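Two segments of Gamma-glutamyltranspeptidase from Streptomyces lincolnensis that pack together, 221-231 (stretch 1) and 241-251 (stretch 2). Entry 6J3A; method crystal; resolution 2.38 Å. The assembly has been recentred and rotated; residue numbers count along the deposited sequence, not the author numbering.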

# COMPACT_ATOMS: atom_id res chain seq x y z
N ILE A 221 -23.46 -27.20 -10.58
CA ILE A 221 -22.01 -27.16 -10.39
C ILE A 221 -21.47 -28.57 -10.17
O ILE A 221 -20.56 -29.00 -10.86
CB ILE A 221 -21.62 -26.24 -9.21
CG1 ILE A 221 -21.90 -24.78 -9.58
CG2 ILE A 221 -20.14 -26.39 -8.84
CD1 ILE A 221 -21.72 -23.81 -8.43
N ALA A 222 -22.04 -29.26 -9.19
CA ALA A 222 -21.67 -30.65 -8.89
C ALA A 222 -21.73 -31.55 -10.12
O ALA A 222 -20.79 -32.30 -10.39
CB ALA A 222 -22.58 -31.20 -7.81
N GLU A 223 -22.85 -31.48 -10.84
CA GLU A 223 -23.03 -32.24 -12.08
C GLU A 223 -21.83 -32.08 -13.01
O GLU A 223 -21.27 -33.07 -13.48
CB GLU A 223 -24.32 -31.82 -12.78
CG GLU A 223 -25.56 -32.41 -12.12
CD GLU A 223 -26.87 -31.76 -12.54
OE1 GLU A 223 -26.88 -30.87 -13.43
OE2 GLU A 223 -27.91 -32.15 -11.97
N ALA A 224 -21.45 -30.83 -13.25
CA ALA A 224 -20.33 -30.51 -14.14
C ALA A 224 -18.97 -30.99 -13.63
O ALA A 224 -18.12 -31.43 -14.40
CB ALA A 224 -20.29 -29.01 -14.38
N LEU A 225 -18.77 -30.87 -12.32
CA LEU A 225 -17.52 -31.26 -11.69
C LEU A 225 -17.30 -32.77 -11.81
O LEU A 225 -16.20 -33.21 -12.16
CB LEU A 225 -17.54 -30.88 -10.21
CG LEU A 225 -17.41 -29.39 -9.90
CD1 LEU A 225 -17.87 -29.13 -8.48
CD2 LEU A 225 -15.99 -28.90 -10.08
N VAL A 226 -18.36 -33.53 -11.52
CA VAL A 226 -18.34 -34.99 -11.65
C VAL A 226 -18.14 -35.37 -13.11
O VAL A 226 -17.24 -36.15 -13.44
CB VAL A 226 -19.64 -35.63 -11.09
CG1 VAL A 226 -19.65 -37.14 -11.29
CG2 VAL A 226 -19.77 -35.35 -9.60
N ARG A 227 -18.96 -34.80 -13.98
CA ARG A 227 -18.84 -35.01 -15.43
C ARG A 227 -17.40 -34.80 -15.93
O ARG A 227 -16.91 -35.59 -16.72
CB ARG A 227 -19.84 -34.11 -16.18
CG ARG A 227 -20.06 -34.47 -17.64
CD ARG A 227 -21.02 -33.50 -18.34
NE ARG A 227 -22.33 -33.41 -17.65
CZ ARG A 227 -22.89 -32.30 -17.16
NH1 ARG A 227 -22.33 -31.09 -17.26
NH2 ARG A 227 -24.08 -32.39 -16.56
N GLN A 228 -16.72 -33.77 -15.44
CA GLN A 228 -15.32 -33.50 -15.83
C GLN A 228 -14.36 -34.52 -15.25
O GLN A 228 -13.36 -34.87 -15.88
CB GLN A 228 -14.86 -32.12 -15.32
CG GLN A 228 -14.18 -31.19 -16.32
CD GLN A 228 -13.37 -31.81 -17.43
OE1 GLN A 228 -12.33 -32.43 -17.20
NE2 GLN A 228 -13.79 -31.57 -18.64
N ALA A 229 -14.62 -34.92 -14.01
CA ALA A 229 -13.74 -35.83 -13.29
C ALA A 229 -13.69 -37.18 -13.98
O ALA A 229 -12.62 -37.79 -14.08
CB ALA A 229 -14.21 -35.99 -11.86
N ARG A 230 -14.84 -37.63 -14.47
CA ARG A 230 -14.98 -38.90 -15.17
C ARG A 230 -14.55 -38.91 -16.66
O ARG A 230 -14.61 -39.96 -17.30
CB ARG A 230 -16.43 -39.37 -15.02
CG ARG A 230 -16.79 -39.76 -13.59
CD ARG A 230 -18.09 -40.55 -13.50
NE ARG A 230 -17.99 -41.89 -14.12
CZ ARG A 230 -18.45 -42.25 -15.33
NH1 ARG A 230 -18.28 -43.51 -15.74
NH2 ARG A 230 -19.09 -41.40 -16.14
N ARG A 231 -14.11 -37.77 -17.20
CA ARG A 231 -13.56 -37.69 -18.56
C ARG A 231 -12.05 -38.00 -18.56
O ARG A 231 -11.31 -37.36 -17.83
CB ARG A 231 -13.80 -36.29 -19.16
CG ARG A 231 -15.20 -36.10 -19.75
CD ARG A 231 -15.29 -34.91 -20.70
NE ARG A 231 -15.59 -33.68 -19.97
CZ ARG A 231 -16.75 -33.01 -19.97
NH1 ARG A 231 -17.81 -33.43 -20.68
NH2 ARG A 231 -16.86 -31.90 -19.24
N HIS A 241 -5.94 -40.44 -17.45
CA HIS A 241 -6.59 -41.11 -16.33
C HIS A 241 -7.93 -40.47 -16.05
O HIS A 241 -8.23 -39.37 -16.53
CB HIS A 241 -5.69 -41.10 -15.10
CG HIS A 241 -4.48 -41.98 -15.24
ND1 HIS A 241 -4.58 -43.35 -15.38
CD2 HIS A 241 -3.16 -41.69 -15.27
CE1 HIS A 241 -3.36 -43.86 -15.48
NE2 HIS A 241 -2.49 -42.88 -15.42
N THR A 242 -8.74 -41.19 -15.29
CA THR A 242 -10.06 -40.75 -14.91
C THR A 242 -10.11 -40.64 -13.38
O THR A 242 -9.34 -41.29 -12.67
CB THR A 242 -11.13 -41.72 -15.48
OG1 THR A 242 -12.39 -41.06 -15.50
CG2 THR A 242 -11.23 -43.02 -14.67
N GLY A 243 -11.00 -39.80 -12.89
CA GLY A 243 -11.15 -39.58 -11.45
C GLY A 243 -12.23 -40.48 -10.88
O GLY A 243 -13.22 -40.77 -11.56
N THR A 244 -12.04 -40.90 -9.63
CA THR A 244 -12.99 -41.77 -8.93
C THR A 244 -14.09 -40.98 -8.24
O THR A 244 -15.02 -41.56 -7.70
CB THR A 244 -12.30 -42.63 -7.85
OG1 THR A 244 -11.77 -41.78 -6.82
CG2 THR A 244 -11.18 -43.47 -8.45
N LEU A 245 -13.95 -39.65 -8.23
CA LEU A 245 -14.95 -38.74 -7.69
C LEU A 245 -16.35 -39.02 -8.26
O LEU A 245 -16.50 -39.33 -9.44
CB LEU A 245 -14.55 -37.29 -7.98
CG LEU A 245 -15.35 -36.21 -7.25
CD1 LEU A 245 -14.82 -35.98 -5.84
CD2 LEU A 245 -15.34 -34.90 -8.03
N THR A 246 -17.36 -38.91 -7.39
CA THR A 246 -18.75 -39.24 -7.74
C THR A 246 -19.71 -38.19 -7.18
O THR A 246 -19.34 -37.41 -6.31
CB THR A 246 -19.20 -40.59 -7.13
OG1 THR A 246 -19.53 -40.42 -5.75
CG2 THR A 246 -18.12 -41.68 -7.28
N ALA A 247 -20.94 -38.24 -7.66
CA ALA A 247 -22.02 -37.35 -7.20
C ALA A 247 -22.21 -37.39 -5.70
O ALA A 247 -22.34 -36.35 -5.06
CB ALA A 247 -23.33 -37.73 -7.89
N ALA A 248 -22.24 -38.60 -5.14
CA ALA A 248 -22.37 -38.81 -3.69
C ALA A 248 -21.20 -38.32 -2.83
O ALA A 248 -21.42 -37.94 -1.67
CB ALA A 248 -22.62 -40.29 -3.39
N ASP A 249 -19.97 -38.35 -3.34
CA ASP A 249 -18.82 -37.76 -2.62
C ASP A 249 -19.10 -36.29 -2.33
O ASP A 249 -18.88 -35.81 -1.21
CB ASP A 249 -17.51 -37.82 -3.42
CG ASP A 249 -16.95 -39.22 -3.57
OD1 ASP A 249 -16.71 -39.90 -2.55
OD2 ASP A 249 -16.71 -39.65 -4.71
N LEU A 250 -19.57 -35.59 -3.36
CA LEU A 250 -19.93 -34.17 -3.24
C LEU A 250 -21.12 -33.96 -2.35
O LEU A 250 -21.07 -33.13 -1.47
CB LEU A 250 -20.21 -33.54 -4.61
CG LEU A 250 -19.06 -33.59 -5.62
CD1 LEU A 250 -19.45 -32.78 -6.84
CD2 LEU A 250 -17.74 -33.09 -5.06
N ALA A 251 -22.18 -34.73 -2.58
CA ALA A 251 -23.43 -34.61 -1.81
C ALA A 251 -23.23 -34.80 -0.28
O ALA A 251 -23.91 -34.15 0.53
CB ALA A 251 -24.47 -35.58 -2.34

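Helix 221-229 and stretch 2, which begins at His241, run back along one another, from Ala229 beside Gly243 (CA to CA, 4.9 Å) to Ala222 beside Leu250 (CA to CA, 6.9 Å). The helix beginning at Ala247 crosses the first at 137° between N-to-C directions, with a closest axial approach of 9.9 Å. The contact is small, 450 Å² summed over both sides, and Val226, Leu250 and Leu245 have the largest shares.

Val226 lies at the centre and has the largest share, 68 Å². Its CA-to-CB bond points sideways, and with chi1 at t its CG2 reaches the backbone where stretch 2 enters its helix, 3.7 Å from both Thr246 C and Ala247 N. The same CG2 lies 3.8 Å from Leu250 CD1, so one methyl packs against both main chain and side chain. A short, branched residue suits this place, where the backbones come close: the CA atoms of Val226 and Thr246 are 5.8 Å apart.

Leu250, with 60 Å² covered, is the apolar anchor at the far end. It points toward stretch 1 in the m, t rotamer, and its CD1 meets three residues of the first helix: Ala222 CB at 3.6 Å, Val226 CG2 at 3.8 Å and Leu225 CD1 at 4.3 Å. Spaced i, i+3 and i+4, the three lie about one turn apart on the same side of that helix. Ala222, itself pointing toward stretch 2, has a single methyl there, which leaves room for the leucine to come close; Leu225, also buried, adds a looser contact.

Leu245, buried and covered over 59 Å², fills the space before the second helix starts. Its CA-to-CB bond points sideways, but with chi1 at t and chi2 at p the end of the side chain comes nearer to stretch 1. Ala229 CB meets Leu245 CB at 4.1 Å, and the small alanine side chain lets the loop draw in beside the end of the first helix.

There the polar contacts take over. Ala229 O, near the C-terminal end of the helix, accepts a hydrogen bond from Gly243 N at 2.8 Å with an N-H...O angle of 154°, giving a carbonyl at the helix end a main-chain partner from the loop. Gly243 suits the close approach: an ideal CB would sit only 3.2 Å from Ala229 O. Next to it, Thr242 OG1 donates a weak hydrogen bond to Arg230 O at 3.1 Å. The side chain of exposed Arg230 starts away from stretch 2, yet its CG lies 4.2 Å from both Gly243 O and Leu245 O.

The start of the second helix is stabilised within its own stretch. Thr246, at the N-cap, accepts from Asp249 N through OG1 at 3.2 Å, while Asp249 OD2 accepts from Thr246 N at 2.9 Å, a reciprocal pair beside the backbone on which Val226 rests.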